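Local atomic coordinates of pectate lyase 1 (PDB entry 1PXZ), a protein that has low pectate lyase activity, splitting (1->4)-alpha-D-galacturonan by elimination, and is the major allergen of mountain cedar pollen. Residues 10-14 and 15-19; 70-73 and 74-78; 134-137 and 138-142; 185-189 and 190-194; 261-265 and 266-270. All coordinates share one frame; numbering follows the deposited sequence.

Interaction 1: 10-14 and 15-19; sequences GDSNW and DQNRM
The carbonyl oxygen Asn13 O is gripped by two backbone amides, Gln16 N at 3.0 Å and, more weakly, Asn17 N at 3.2 Å. A second weak bond, Asn17 N to Trp14 O at 3.0 Å, starts one residue later. Trp14 and Asp15 both have helical backbone angles, so the bonds trace two overlapping turns of type I/III. The amide planes of Asn13 and Gln16 are nearly parallel, 5° apart, with Gln16 NE2 3.5 Å from Asn13 CB. A water bridges the side chains beside it, accepting from Asn13 ND2 at 2.7 Å and donating to Asp15 OD1 at 2.6 Å. Trp14 CG is wedged between its backbone N and carbonyl carbon, which brings the indole against the backbone N and the CB of Asp15. Asp15 CB then makes a CH-pi contact over the ring face, 4.0 Å from the centroid of the six-membered Trp14 ring, while Arg18 NH2 approaches the indole edge 3.9 Å from Trp14 CZ3. That carbon in turn lies over one face of the guanidinium, whose plane is inclined 66° to the indole. Arg18 NH1 forms a salt bridge with Asp93 OD2. This surface loop follows helix 5-9, and through Arg18 it packs on strands 39-43 and 68-72.

Interaction 2: 70-73 and 74-78; sequences IIFS and QNMNI
The Phe72 ring is met at its edge by the Met76 sulfur: SD lies 5.4 Å from the ring centroid, 84° off the normal, a Met-aromatic contact near the plane of the ring. The closest pair is Met76 SD with Phe72 CD2 at 4.0 Å. Ile78 CD1 comes obliquely to the next rim atom, 4.1 Å from Phe72 CE2. Met76 gets there as an extended chain (chi2 -177°, chi3 -169°), which leaves SD at the ring edge and sends the methyl away from the ring toward the bend, CE 3.8 Å from Ser73 OG. That hydroxyl is held by Val43 O, so the thioether end lies between an aromatic edge and a tethered serine. Phe72, Met76 and Ile78 are all buried and turn inward where strand 68-72 bends through Ser73-Asn75 into strand 76-78, a corner of the parallel beta-helix within an experimentally defined IgE-binding region. Leu58 of helix 58-63 touches both Phe72 and Ile78; Val43 of strand 39-43 packs on Phe72, and strand 99-102 adds Val99 against Phe72 and Leu101 against Ile78.

Interaction 3: 134-137 and 138-142; sequences VLVS and ESIGV
Leu135 and Val142 form an antiparallel non-hydrogen-bonded pair with their CA atoms 4.2 Å apart, the evidence for a beta hairpin. Val136 N donates to Gly141 O at 3.1 Å, and Gly141 N closes the loop onto Ser137 O with a straighter bond of 2.8 Å (162° at the hydrogen). Gly141 has a positive phi, with backbone angles at which a beta carbon would press on the carbonyl oxygen of Ile140. Inside the connection, where residues 138-140 take helical angles, Ser137 OG accepts from Ile140 N at 2.9 Å, which with the Gly141 bond to Ser137 O makes an ST motif; chi1 of 76° places the hydroxyl between the backbone N and the carbonyl carbon, facing that amide. The apolar contacts fall on two pairs: Leu135 CD1 meets Val142 CG2 at 3.9 Å, and Val136 CG1 meets Ile140 CD1 at 3.8 Å across the turn. Beyond helix 58-63, Glu65 N bonds to Glu138 OE1 and Glu65 OE1 takes Ser139 N; the hairpin also packs on the helix itself, through Arg59 on Val134 and Thr63 on Leu135.

Interaction 4: 185-189 and 190-194; sequences ITISN and NHFFN
Asn190 opens the second segment by folding its side chain back over Ile187 and Ser188, at a bend of the parallel beta-helix of the pectate lyase family. The backbone gives the evidence for the bend: Asn189 has a left-handed helical conformation, separating the extended residues 185-188 from strand 191-193. The side chains of Asn190 and Ile187 cross at about a right angle, and Asn190 CG comes within 3.4 Å of Ser188 O. Asn190 also touches Asn166 and Asn220 of the adjacent coils, consistent with the asparagine ladder known in this fold. His191 turns the other way, out of the coil, and its NE2 bonds to Gly223 O. Phe192 returns inward: chi1 of -57° sets CG opposite its carbonyl carbon, and the ring presents its edge to Ile187, CZ to CG2 at 4.0 Å, the two side chains crossing nearly perpendicularly. The same ring meets Phe222, planes at about 10°, and touches Ile176 and Met199 in the core, about 9 Å from the side chain of Arg229, a predicted active-site residue. Phe193 points outward with His191, and its CD1 sits 3.5 Å above the imidazole plane, over the centre of the His191 ring.

Interaction 5: 261-265 and 266-270; sequences ILSEG and NSFTA
A bend of the parallel beta-helix between strands 260-264 and 267-269 is held across its inner side by a bond from Asn266 ND2 to Ser263 OG at 2.9 Å. The angle at the hydrogen is 144°, and the hydroxyl oxygen lies only 9° out of the Asn266 amide plane, so the N-H is used within the plane of the group. Ser263 OG has chi1 of 171°, which sends it inward from the strand to meet the amide; it is also hydrogen-bonded to Asp301 OD2. Gly265 makes the corner in a left-handed helical conformation, and the Asn266 amide comes back over the preceding strand. The bonding is consistent with the asparagine ladder of this fold: Asn266 ND2 has a second acceptor in Val240 O, and Asn266 OD1 accepts from Asn243 N, both on the adjacent coil, while Asp301 OD1 takes Asn266 N. Every polar atom of the buried Asn266 amide group therefore has a partner, and those partners fix its rotation. Phe268 brings its ring edge toward the same hydroxyl, CZ lying 3.7 Å and CE2 4.0 Å from Ser263 OG, with the oxygen near the ring plane. Glu264 points away from the bend to a salt bridge with Arg300; inside, the Phe268 ring meets that of Tyr245.

In the fold
Interactions 2, 4 and 5 are buried bends of the beta-helix, each joining consecutive strands of its coils, whereas interaction 1 is a surface loop and interaction 3 a partly buried hairpin. Chemistry follows place: the 70-73/74-78 corner is closed by apolar and sulfur-aromatic edges, while interactions 4 and 5, whose centres are about 15 Å apart, place an asparagine at the equivalent inner corner. The loop of interaction 1 relies on backbone turns and a bridging water, and interaction 3 on antiparallel backbone bonds. Interactions 1 and 2 touch, Arg18 CZ lying 3.5 Å from Ile71 CG2. Interactions 3 and 5 lie on opposite sides of the chain's centre, their own centres about 41 Å apart.

Interaction 1: 10-14 and 15-19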
loop_
_atom_site.group_PDB
_atom_site.type_symbol
_atom_site.label_atom_id
_atom_site.label_comp_id
_atom_site.label_asym_id
_atom_site.label_seq_id
_atom_site.Cartn_x
_atom_site.Cartn_y
_atom_site.Cartn_z
ATOM N N GLY A 10 22.146 -2.963 -3.974
ATOM C CA GLY A 10 23.503 -3.124 -3.496
ATOM C C GLY A 10 24.507 -3.615 -4.515
ATOM O O GLY A 10 25.587 -3.027 -4.666
ATOM N N ASP A 11 24.242 -4.706 -5.244
ATOM C CA ASP A 11 25.245 -5.115 -6.241
ATOM C C ASP A 11 24.507 -5.502 -7.524
ATOM O O ASP A 11 24.704 -6.576 -8.085
ATOM C CB ASP A 11 26.120 -6.257 -5.762
ATOM C CG ASP A 11 25.297 -7.499 -5.477
ATOM O OD1 ASP A 11 24.084 -7.302 -5.239
ATOM O OD2 ASP A 11 25.864 -8.611 -5.514
ATOM N N SER A 12 23.651 -4.577 -7.933
ATOM C CA SER A 12 22.787 -4.718 -9.100
ATOM C C SER A 12 22.521 -3.334 -9.685
ATOM O O SER A 12 22.367 -2.430 -8.866
ATOM C CB SER A 12 21.477 -5.399 -8.702
ATOM O OG SER A 12 20.638 -5.622 -9.826
ATOM N N ASN A 13 22.481 -3.187 -10.999
ATOM C CA ASN A 13 21.942 -2.022 -11.681
ATOM C C ASN A 13 20.509 -2.343 -12.117
ATOM O O ASN A 13 20.377 -3.143 -13.049
ATOM C CB ASN A 13 22.723 -1.647 -12.929
ATOM C CG ASN A 13 24.174 -1.293 -12.708
ATOM O OD1 ASN A 13 24.758 -1.547 -11.647
ATOM N ND2 ASN A 13 24.785 -0.707 -13.742
ATOM N N TRP A 14 19.486 -1.767 -11.498
ATOM C CA TRP A 14 18.132 -2.202 -11.849
ATOM C C TRP A 14 17.821 -2.049 -13.332
ATOM O O TRP A 14 17.009 -2.803 -13.863
ATOM C CB TRP A 14 17.078 -1.424 -11.041
ATOM C CG TRP A 14 17.104 0.066 -11.238
ATOM C CD1 TRP A 14 17.726 0.992 -10.444
ATOM C CD2 TRP A 14 16.475 0.807 -12.297
ATOM N NE1 TRP A 14 17.521 2.262 -10.948
ATOM C CE2 TRP A 14 16.759 2.165 -12.082
ATOM C CE3 TRP A 14 15.696 0.460 -13.401
ATOM C CZ2 TRP A 14 16.293 3.166 -12.941
ATOM C CZ3 TRP A 14 15.230 1.425 -14.266
ATOM C CH2 TRP A 14 15.546 2.771 -14.008
ATOM N N ASP A 15 18.405 -1.057 -13.993
ATOM C CA ASP A 15 17.974 -0.803 -15.393
ATOM C C ASP A 15 18.288 -2.033 -16.229
ATOM O O ASP A 15 17.544 -2.341 -17.159
ATOM C CB ASP A 15 18.603 0.451 -15.948
ATOM C CG ASP A 15 20.106 0.525 -16.078
ATOM O OD1 ASP A 15 20.863 -0.368 -15.649
ATOM O OD2 ASP A 15 20.603 1.536 -16.644
ATOM N N GLN A 16 19.378 -2.714 -15.871
ATOM C CA GLN A 16 19.729 -3.874 -16.715
ATOM C C GLN A 16 19.235 -5.166 -16.083
ATOM O O GLN A 16 19.351 -6.236 -16.685
ATOM C CB GLN A 16 21.238 -3.888 -16.991
ATOM C CG GLN A 16 22.068 -4.215 -15.772
ATOM C CD GLN A 16 23.530 -3.851 -15.936
ATOM O OE1 GLN A 16 23.972 -3.332 -16.962
ATOM N NE2 GLN A 16 24.307 -4.143 -14.889
ATOM N N ASN A 17 18.660 -5.077 -14.877
ATOM C CA ASN A 17 18.092 -6.276 -14.262
ATOM C C ASN A 17 16.822 -5.938 -13.493
ATOM O O ASN A 17 16.761 -6.077 -12.273
ATOM C CB ASN A 17 19.138 -6.909 -13.355
ATOM C CG ASN A 17 18.824 -8.304 -12.878
ATOM O OD1 ASN A 17 19.674 -8.860 -12.168
ATOM N ND2 ASN A 17 17.685 -8.873 -13.229
ATOM N N ARG A 18 15.785 -5.492 -14.209
ATOM C CA ARG A 18 14.598 -5.026 -13.486
ATOM C C ARG A 18 13.987 -6.138 -12.645
ATOM O O ARG A 18 13.375 -5.836 -11.619
ATOM C CB ARG A 18 13.523 -4.491 -14.433
ATOM C CG ARG A 18 13.818 -3.152 -15.104
ATOM C CD ARG A 18 12.713 -2.888 -16.145
ATOM N NE ARG A 18 12.883 -1.606 -16.817
ATOM C CZ ARG A 18 12.392 -0.467 -16.339
ATOM N NH1 ARG A 18 11.703 -0.466 -15.188
ATOM N NH2 ARG A 18 12.586 0.658 -17.017
ATOM N N MET A 19 14.066 -7.423 -13.013
ATOM C CA MET A 19 13.258 -8.357 -12.223
ATOM C C MET A 19 13.921 -8.780 -10.922
ATOM O O MET A 19 13.359 -9.532 -10.125
ATOM C CB MET A 19 12.929 -9.589 -13.071
ATOM C CG MET A 19 12.073 -9.225 -14.298
ATOM S SD MET A 19 11.510 -10.746 -15.068
ATOM C CE MET A 19 10.358 -10.191 -16.305
HETATM O O HOH W 1 23.383 0.006 -15.967
#

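Interaction 2: 70-73 and 74-78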
loop_
_atom_site.group_PDB
_atom_site.type_symbol
_atom_site.label_atom_id
_atom_site.label_comp_id
_atom_site.label_asym_id
_atom_site.label_seq_id
_atom_site.Cartn_x
_atom_site.Cartn_y
_atom_site.Cartn_z
ATOM N N ILE A 70 5.382 -4.901 -16.629
ATOM C CA ILE A 70 5.042 -3.699 -17.400
ATOM C C ILE A 70 5.927 -2.506 -17.065
ATOM O O ILE A 70 6.129 -2.146 -15.902
ATOM C CB ILE A 70 3.551 -3.376 -17.195
ATOM C CG1 ILE A 70 2.655 -4.528 -17.660
ATOM C CG2 ILE A 70 3.158 -2.059 -17.846
ATOM C CD1 ILE A 70 1.266 -4.506 -17.029
ATOM N N ILE A 71 6.479 -1.921 -18.136
ATOM C CA ILE A 71 7.360 -0.751 -18.022
ATOM C C ILE A 71 6.892 0.338 -18.995
ATOM O O ILE A 71 5.984 0.109 -19.788
ATOM C CB ILE A 71 8.811 -1.086 -18.359
ATOM C CG1 ILE A 71 8.950 -1.646 -19.787
ATOM C CG2 ILE A 71 9.409 -2.070 -17.362
ATOM C CD1 ILE A 71 10.384 -1.703 -20.264
ATOM N N PHE A 72 7.483 1.521 -18.937
ATOM C CA PHE A 72 6.926 2.646 -19.713
ATOM C C PHE A 72 7.989 3.255 -20.620
ATOM O O PHE A 72 9.105 3.471 -20.156
ATOM C CB PHE A 72 6.344 3.675 -18.750
ATOM C CG PHE A 72 5.173 3.163 -17.916
ATOM C CD1 PHE A 72 5.412 2.398 -16.783
ATOM C CD2 PHE A 72 3.864 3.440 -18.240
ATOM C CE1 PHE A 72 4.361 1.910 -16.007
ATOM C CE2 PHE A 72 2.812 2.960 -17.479
ATOM C CZ PHE A 72 3.050 2.199 -16.339
ATOM N N SER A 73 7.659 3.509 -21.883
ATOM C CA SER A 73 8.632 3.960 -22.874
ATOM C C SER A 73 9.019 5.415 -22.700
ATOM O O SER A 73 10.002 5.936 -23.238
ATOM C CB SER A 73 8.050 3.754 -24.284
ATOM O OG SER A 73 7.039 4.739 -24.489
ATOM N N GLN A 74 8.265 6.175 -21.931
ATOM C CA GLN A 74 8.527 7.590 -21.764
ATOM C C GLN A 74 7.801 8.123 -20.535
ATOM O O GLN A 74 6.931 7.428 -20.014
ATOM C CB GLN A 74 8.001 8.349 -22.998
ATOM C CG GLN A 74 6.489 8.374 -23.018
ATOM C CD GLN A 74 5.876 9.359 -23.993
ATOM O OE1 GLN A 74 5.360 10.420 -23.617
ATOM N NE2 GLN A 74 5.923 8.983 -25.272
ATOM N N ASN A 75 8.147 9.343 -20.137
ATOM C CA ASN A 75 7.299 9.957 -19.109
ATOM C C ASN A 75 5.860 9.987 -19.605
ATOM O O ASN A 75 5.606 10.260 -20.793
ATOM C CB ASN A 75 7.750 11.383 -18.818
ATOM C CG ASN A 75 9.108 11.531 -18.192
ATOM O OD1 ASN A 75 9.650 12.640 -18.101
ATOM N ND2 ASN A 75 9.705 10.452 -17.738
ATOM N N MET A 76 4.897 9.744 -18.727
ATOM C CA MET A 76 3.500 9.681 -19.120
ATOM C C MET A 76 2.566 10.165 -18.018
ATOM O O MET A 76 2.686 9.638 -16.909
ATOM C CB MET A 76 3.124 8.224 -19.416
ATOM C CG MET A 76 3.550 7.781 -20.801
ATOM S SD MET A 76 2.991 6.086 -21.121
ATOM C CE MET A 76 3.932 5.803 -22.635
ATOM N N ASN A 77 1.684 11.109 -18.311
ATOM C CA ASN A 77 0.522 11.348 -17.457
ATOM C C ASN A 77 -0.662 10.607 -18.054
ATOM O O ASN A 77 -1.079 10.934 -19.178
ATOM C CB ASN A 77 0.212 12.835 -17.294
ATOM C CG ASN A 77 1.439 13.570 -16.802
ATOM O OD1 ASN A 77 2.200 13.027 -16.005
ATOM N ND2 ASN A 77 1.693 14.787 -17.268
ATOM N N ILE A 78 -1.172 9.615 -17.341
ATOM C CA ILE A 78 -2.266 8.826 -17.919
ATOM C C ILE A 78 -3.566 9.109 -17.183
ATOM O O ILE A 78 -3.621 9.057 -15.949
ATOM C CB ILE A 78 -1.957 7.313 -17.874
ATOM C CG1 ILE A 78 -0.797 6.867 -18.755
ATOM C CG2 ILE A 78 -3.232 6.533 -18.178
ATOM C CD1 ILE A 78 -0.227 5.499 -18.448
#

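Interaction 3: 134-137 and 138-142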
loop_
_atom_site.group_PDB
_atom_site.type_symbol
_atom_site.label_atom_id
_atom_site.label_comp_id
_atom_site.label_asym_id
_atom_site.label_seq_id
_atom_site.Cartn_x
_atom_site.Cartn_y
_atom_site.Cartn_z
ATOM N N VAL A 134 -16.533 -2.433 -18.442
ATOM C CA VAL A 134 -15.080 -2.428 -18.417
ATOM C C VAL A 134 -14.528 -3.808 -18.760
ATOM O O VAL A 134 -15.105 -4.794 -18.295
ATOM C CB VAL A 134 -14.510 -2.101 -17.021
ATOM C CG1 VAL A 134 -12.984 -2.007 -17.115
ATOM C CG2 VAL A 134 -15.064 -0.828 -16.408
ATOM N N LEU A 135 -13.440 -3.911 -19.507
ATOM C CA LEU A 135 -12.750 -5.176 -19.659
ATOM C C LEU A 135 -12.009 -5.487 -18.348
ATOM O O LEU A 135 -10.918 -4.970 -18.108
ATOM C CB LEU A 135 -11.786 -5.192 -20.852
ATOM C CG LEU A 135 -11.161 -6.578 -21.076
ATOM C CD1 LEU A 135 -11.981 -7.396 -22.072
ATOM C CD2 LEU A 135 -9.721 -6.472 -21.543
ATOM N N VAL A 136 -12.654 -6.328 -17.537
ATOM C CA VAL A 136 -12.108 -6.658 -16.218
ATOM C C VAL A 136 -10.786 -7.377 -16.430
ATOM O O VAL A 136 -9.759 -6.990 -15.876
ATOM C CB VAL A 136 -13.101 -7.470 -15.380
ATOM C CG1 VAL A 136 -12.437 -7.963 -14.106
ATOM C CG2 VAL A 136 -14.325 -6.629 -15.011
ATOM N N SER A 137 -10.778 -8.410 -17.275
ATOM C CA SER A 137 -9.532 -9.022 -17.704
ATOM C C SER A 137 -9.742 -9.708 -19.061
ATOM O O SER A 137 -10.890 -9.904 -19.487
ATOM C CB SER A 137 -9.001 -10.074 -16.718
ATOM O OG SER A 137 -9.764 -11.275 -16.839
ATOM N N GLU A 138 -8.631 -10.071 -19.680
ATOM C CA GLU A 138 -8.686 -10.748 -20.980
ATOM C C GLU A 138 -9.592 -11.960 -20.855
ATOM O O GLU A 138 -10.483 -12.212 -21.669
ATOM C CB GLU A 138 -7.285 -11.124 -21.445
ATOM C CG GLU A 138 -7.225 -12.033 -22.670
ATOM C CD GLU A 138 -5.837 -12.557 -22.970
ATOM O OE1 GLU A 138 -4.893 -12.352 -22.174
ATOM O OE2 GLU A 138 -5.667 -13.205 -24.033
ATOM N N SER A 139 -9.374 -12.702 -19.767
ATOM C CA SER A 139 -10.152 -13.941 -19.644
ATOM C C SER A 139 -11.577 -13.696 -19.197
ATOM O O SER A 139 -12.483 -14.423 -19.622
ATOM C CB SER A 139 -9.462 -14.909 -18.668
ATOM O OG SER A 139 -9.313 -16.187 -19.271
ATOM N N ILE A 140 -11.778 -12.700 -18.330
ATOM C CA ILE A 140 -13.131 -12.487 -17.813
ATOM C C ILE A 140 -14.017 -11.784 -18.823
ATOM O O ILE A 140 -15.215 -12.046 -18.877
ATOM C CB ILE A 140 -13.087 -11.703 -16.483
ATOM C CG1 ILE A 140 -12.472 -12.533 -15.341
ATOM C CG2 ILE A 140 -14.451 -11.186 -16.074
ATOM C CD1 ILE A 140 -12.266 -11.754 -14.055
ATOM N N GLY A 141 -13.456 -10.890 -19.632
ATOM C CA GLY A 141 -14.283 -10.157 -20.580
ATOM C C GLY A 141 -14.888 -8.909 -19.982
ATOM O O GLY A 141 -14.519 -8.454 -18.890
ATOM N N VAL A 142 -15.845 -8.334 -20.716
ATOM C CA VAL A 142 -16.456 -7.059 -20.349
ATOM C C VAL A 142 -17.627 -7.292 -19.399
ATOM O O VAL A 142 -18.451 -8.195 -19.585
ATOM C CB VAL A 142 -16.889 -6.275 -21.607
ATOM C CG1 VAL A 142 -17.597 -4.968 -21.293
ATOM C CG2 VAL A 142 -15.652 -6.014 -22.465
#

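Interaction 4: 185-189 and 190-194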
loop_
_atom_site.group_PDB
_atom_site.type_symbol
_atom_site.label_atom_id
_atom_site.label_comp_id
_atom_site.label_asym_id
_atom_site.label_seq_id
_atom_site.Cartn_x
_atom_site.Cartn_y
_atom_site.Cartn_z
ATOM N N ILE A 185 0.190 -9.232 2.269
ATOM C CA ILE A 185 0.490 -7.969 1.583
ATOM C C ILE A 185 1.542 -7.166 2.306
ATOM O O ILE A 185 1.563 -7.043 3.524
ATOM C CB ILE A 185 -0.822 -7.170 1.456
ATOM C CG1 ILE A 185 -1.770 -7.915 0.481
ATOM C CG2 ILE A 185 -0.639 -5.727 1.041
ATOM C CD1 ILE A 185 -3.200 -7.466 0.672
ATOM N N THR A 186 2.456 -6.588 1.524
ATOM C CA THR A 186 3.427 -5.663 2.087
ATOM C C THR A 186 3.230 -4.311 1.416
ATOM O O THR A 186 3.087 -4.247 0.199
ATOM C CB THR A 186 4.869 -6.150 1.868
ATOM O OG1 THR A 186 5.100 -7.278 2.735
ATOM C CG2 THR A 186 5.938 -5.124 2.219
ATOM N N ILE A 187 3.236 -3.281 2.239
ATOM C CA ILE A 187 3.134 -1.906 1.728
ATOM C C ILE A 187 4.385 -1.207 2.205
ATOM O O ILE A 187 4.509 -0.928 3.407
ATOM C CB ILE A 187 1.846 -1.286 2.260
ATOM C CG1 ILE A 187 0.592 -1.996 1.709
ATOM C CG2 ILE A 187 1.799 0.218 2.029
ATOM C CD1 ILE A 187 -0.661 -1.740 2.532
ATOM N N SER A 188 5.313 -0.930 1.297
ATOM C CA SER A 188 6.646 -0.529 1.744
ATOM C C SER A 188 7.239 0.619 0.934
ATOM O O SER A 188 6.933 0.723 -0.257
ATOM C CB SER A 188 7.609 -1.735 1.650
ATOM O OG SER A 188 7.620 -2.288 0.337
ATOM N N ASN A 189 8.083 1.438 1.566
ATOM C CA ASN A 189 8.873 2.429 0.847
ATOM C C ASN A 189 7.997 3.437 0.102
ATOM O O ASN A 189 8.536 4.058 -0.817
ATOM C CB ASN A 189 9.790 1.755 -0.190
ATOM C CG ASN A 189 10.891 0.914 0.433
ATOM O OD1 ASN A 189 11.627 1.407 1.288
ATOM N ND2 ASN A 189 11.022 -0.346 -0.010
ATOM N N ASN A 190 6.734 3.603 0.442
ATOM C CA ASN A 190 5.897 4.579 -0.250
ATOM C C ASN A 190 5.962 5.964 0.396
ATOM O O ASN A 190 6.311 6.051 1.569
ATOM C CB ASN A 190 4.436 4.148 -0.194
ATOM C CG ASN A 190 4.248 2.760 -0.797
ATOM O OD1 ASN A 190 3.982 1.788 -0.079
ATOM N ND2 ASN A 190 4.383 2.705 -2.112
ATOM N N HIS A 191 5.603 7.007 -0.347
ATOM C CA HIS A 191 5.486 8.346 0.253
ATOM C C HIS A 191 4.014 8.736 0.177
ATOM O O HIS A 191 3.516 8.847 -0.940
ATOM C CB HIS A 191 6.390 9.341 -0.450
ATOM C CG HIS A 191 6.365 10.730 0.109
ATOM N ND1 HIS A 191 6.809 11.829 -0.607
ATOM C CD2 HIS A 191 5.953 11.198 1.319
ATOM C CE1 HIS A 191 6.664 12.917 0.139
ATOM N NE2 HIS A 191 6.150 12.566 1.317
ATOM N N PHE A 192 3.334 8.871 1.303
ATOM C CA PHE A 192 1.931 9.273 1.350
ATOM C C PHE A 192 1.860 10.730 1.777
ATOM O O PHE A 192 2.455 11.055 2.821
ATOM C CB PHE A 192 1.134 8.437 2.350
ATOM C CG PHE A 192 1.148 6.944 2.140
ATOM C CD1 PHE A 192 2.180 6.197 2.703
ATOM C CD2 PHE A 192 0.166 6.316 1.403
ATOM C CE1 PHE A 192 2.224 4.826 2.525
ATOM C CE2 PHE A 192 0.189 4.937 1.230
ATOM C CZ PHE A 192 1.225 4.205 1.789
ATOM N N PHE A 193 1.170 11.602 1.042
ATOM C CA PHE A 193 1.212 13.016 1.449
ATOM C C PHE A 193 0.017 13.796 0.889
ATOM O O PHE A 193 -0.646 13.340 -0.043
ATOM C CB PHE A 193 2.540 13.663 1.053
ATOM C CG PHE A 193 2.790 13.735 -0.457
ATOM C CD1 PHE A 193 3.318 12.650 -1.139
ATOM C CD2 PHE A 193 2.512 14.890 -1.171
ATOM C CE1 PHE A 193 3.567 12.735 -2.490
ATOM C CE2 PHE A 193 2.736 14.977 -2.547
ATOM C CZ PHE A 193 3.259 13.879 -3.208
ATOM N N ASN A 194 -0.215 14.962 1.502
ATOM C CA ASN A 194 -1.281 15.867 1.063
ATOM C C ASN A 194 -2.588 15.144 0.854
ATOM O O ASN A 194 -3.184 15.192 -0.231
ATOM C CB ASN A 194 -0.861 16.581 -0.233
ATOM C CG ASN A 194 0.324 17.511 -0.020
ATOM O OD1 ASN A 194 0.824 17.742 1.092
ATOM N ND2 ASN A 194 0.788 18.072 -1.143
#

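Interaction 5: 261-265 and 266-270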
loop_
_atom_site.group_PDB
_atom_site.type_symbol
_atom_site.label_atom_id
_atom_site.label_comp_id
_atom_site.label_asym_id
_atom_site.label_seq_id
_atom_site.Cartn_x
_atom_site.Cartn_y
_atom_site.Cartn_z
ATOM N N ILE A 261 -2.325 -4.708 16.295
ATOM C CA ILE A 261 -1.418 -3.723 15.734
ATOM C C ILE A 261 -0.080 -3.770 16.449
ATOM O O ILE A 261 0.002 -3.480 17.631
ATOM C CB ILE A 261 -2.032 -2.300 15.804
ATOM C CG1 ILE A 261 -3.367 -2.246 15.070
ATOM C CG2 ILE A 261 -0.996 -1.304 15.306
ATOM C CD1 ILE A 261 -4.145 -0.943 15.150
ATOM N N LEU A 262 0.951 -4.148 15.703
ATOM C CA LEU A 262 2.309 -4.261 16.186
ATOM C C LEU A 262 3.152 -3.135 15.604
ATOM O O LEU A 262 3.656 -3.214 14.488
ATOM C CB LEU A 262 2.884 -5.645 15.880
ATOM C CG LEU A 262 1.959 -6.811 16.307
ATOM C CD1 LEU A 262 2.650 -8.144 16.056
ATOM C CD2 LEU A 262 1.545 -6.687 17.770
ATOM N N SER A 263 3.265 -2.075 16.416
ATOM C CA SER A 263 4.059 -0.911 16.051
ATOM C C SER A 263 5.494 -1.095 16.537
ATOM O O SER A 263 5.703 -1.270 17.733
ATOM C CB SER A 263 3.436 0.352 16.654
ATOM O OG SER A 263 4.309 1.462 16.479
ATOM N N GLU A 264 6.467 -1.086 15.625
ATOM C CA GLU A 264 7.860 -1.309 16.007
ATOM C C GLU A 264 8.812 -0.399 15.265
ATOM O O GLU A 264 8.792 -0.378 14.024
ATOM C CB GLU A 264 8.158 -2.783 15.696
ATOM C CG GLU A 264 9.544 -3.260 16.076
ATOM C CD GLU A 264 9.728 -4.758 15.904
ATOM O OE1 GLU A 264 8.862 -5.431 15.294
ATOM O OE2 GLU A 264 10.781 -5.237 16.395
ATOM N N GLY A 265 9.631 0.364 15.972
ATOM C CA GLY A 265 10.656 1.159 15.326
ATOM C C GLY A 265 10.127 2.280 14.458
ATOM O O GLY A 265 10.824 2.726 13.523
ATOM N N ASN A 266 8.937 2.794 14.720
ATOM C CA ASN A 266 8.413 3.959 14.000
ATOM C C ASN A 266 8.916 5.254 14.617
ATOM O O ASN A 266 9.322 5.241 15.785
ATOM C CB ASN A 266 6.880 3.918 14.033
ATOM C CG ASN A 266 6.371 2.692 13.292
ATOM O OD1 ASN A 266 6.627 2.583 12.086
ATOM N ND2 ASN A 266 5.675 1.804 13.980
ATOM N N SER A 267 8.884 6.355 13.875
ATOM C CA SER A 267 9.219 7.653 14.468
ATOM C C SER A 267 8.005 8.564 14.284
ATOM O O SER A 267 7.537 8.781 13.159
ATOM C CB SER A 267 10.467 8.243 13.838
ATOM O OG SER A 267 10.702 9.578 14.298
ATOM N N PHE A 268 7.466 9.066 15.394
ATOM C CA PHE A 268 6.223 9.823 15.351
ATOM C C PHE A 268 6.493 11.258 15.803
ATOM O O PHE A 268 6.942 11.436 16.941
ATOM C CB PHE A 268 5.166 9.191 16.251
ATOM C CG PHE A 268 4.767 7.744 16.039
ATOM C CD1 PHE A 268 3.907 7.378 15.006
ATOM C CD2 PHE A 268 5.252 6.742 16.880
ATOM C CE1 PHE A 268 3.558 6.041 14.850
ATOM C CE2 PHE A 268 4.898 5.412 16.728
ATOM C CZ PHE A 268 4.025 5.050 15.705
ATOM N N THR A 269 6.236 12.234 14.949
ATOM C CA THR A 269 6.345 13.652 15.324
ATOM C C THR A 269 4.951 14.231 15.460
ATOM O O THR A 269 4.207 14.357 14.480
ATOM C CB THR A 269 7.183 14.422 14.287
ATOM O OG1 THR A 269 8.500 13.864 14.262
ATOM C CG2 THR A 269 7.287 15.889 14.686
ATOM N N ALA A 270 4.499 14.573 16.660
ATOM C CA ALA A 270 3.144 15.054 16.913
ATOM C C ALA A 270 2.922 16.492 16.447
ATOM O O ALA A 270 3.870 17.279 16.390
ATOM C CB ALA A 270 2.766 15.000 18.406
#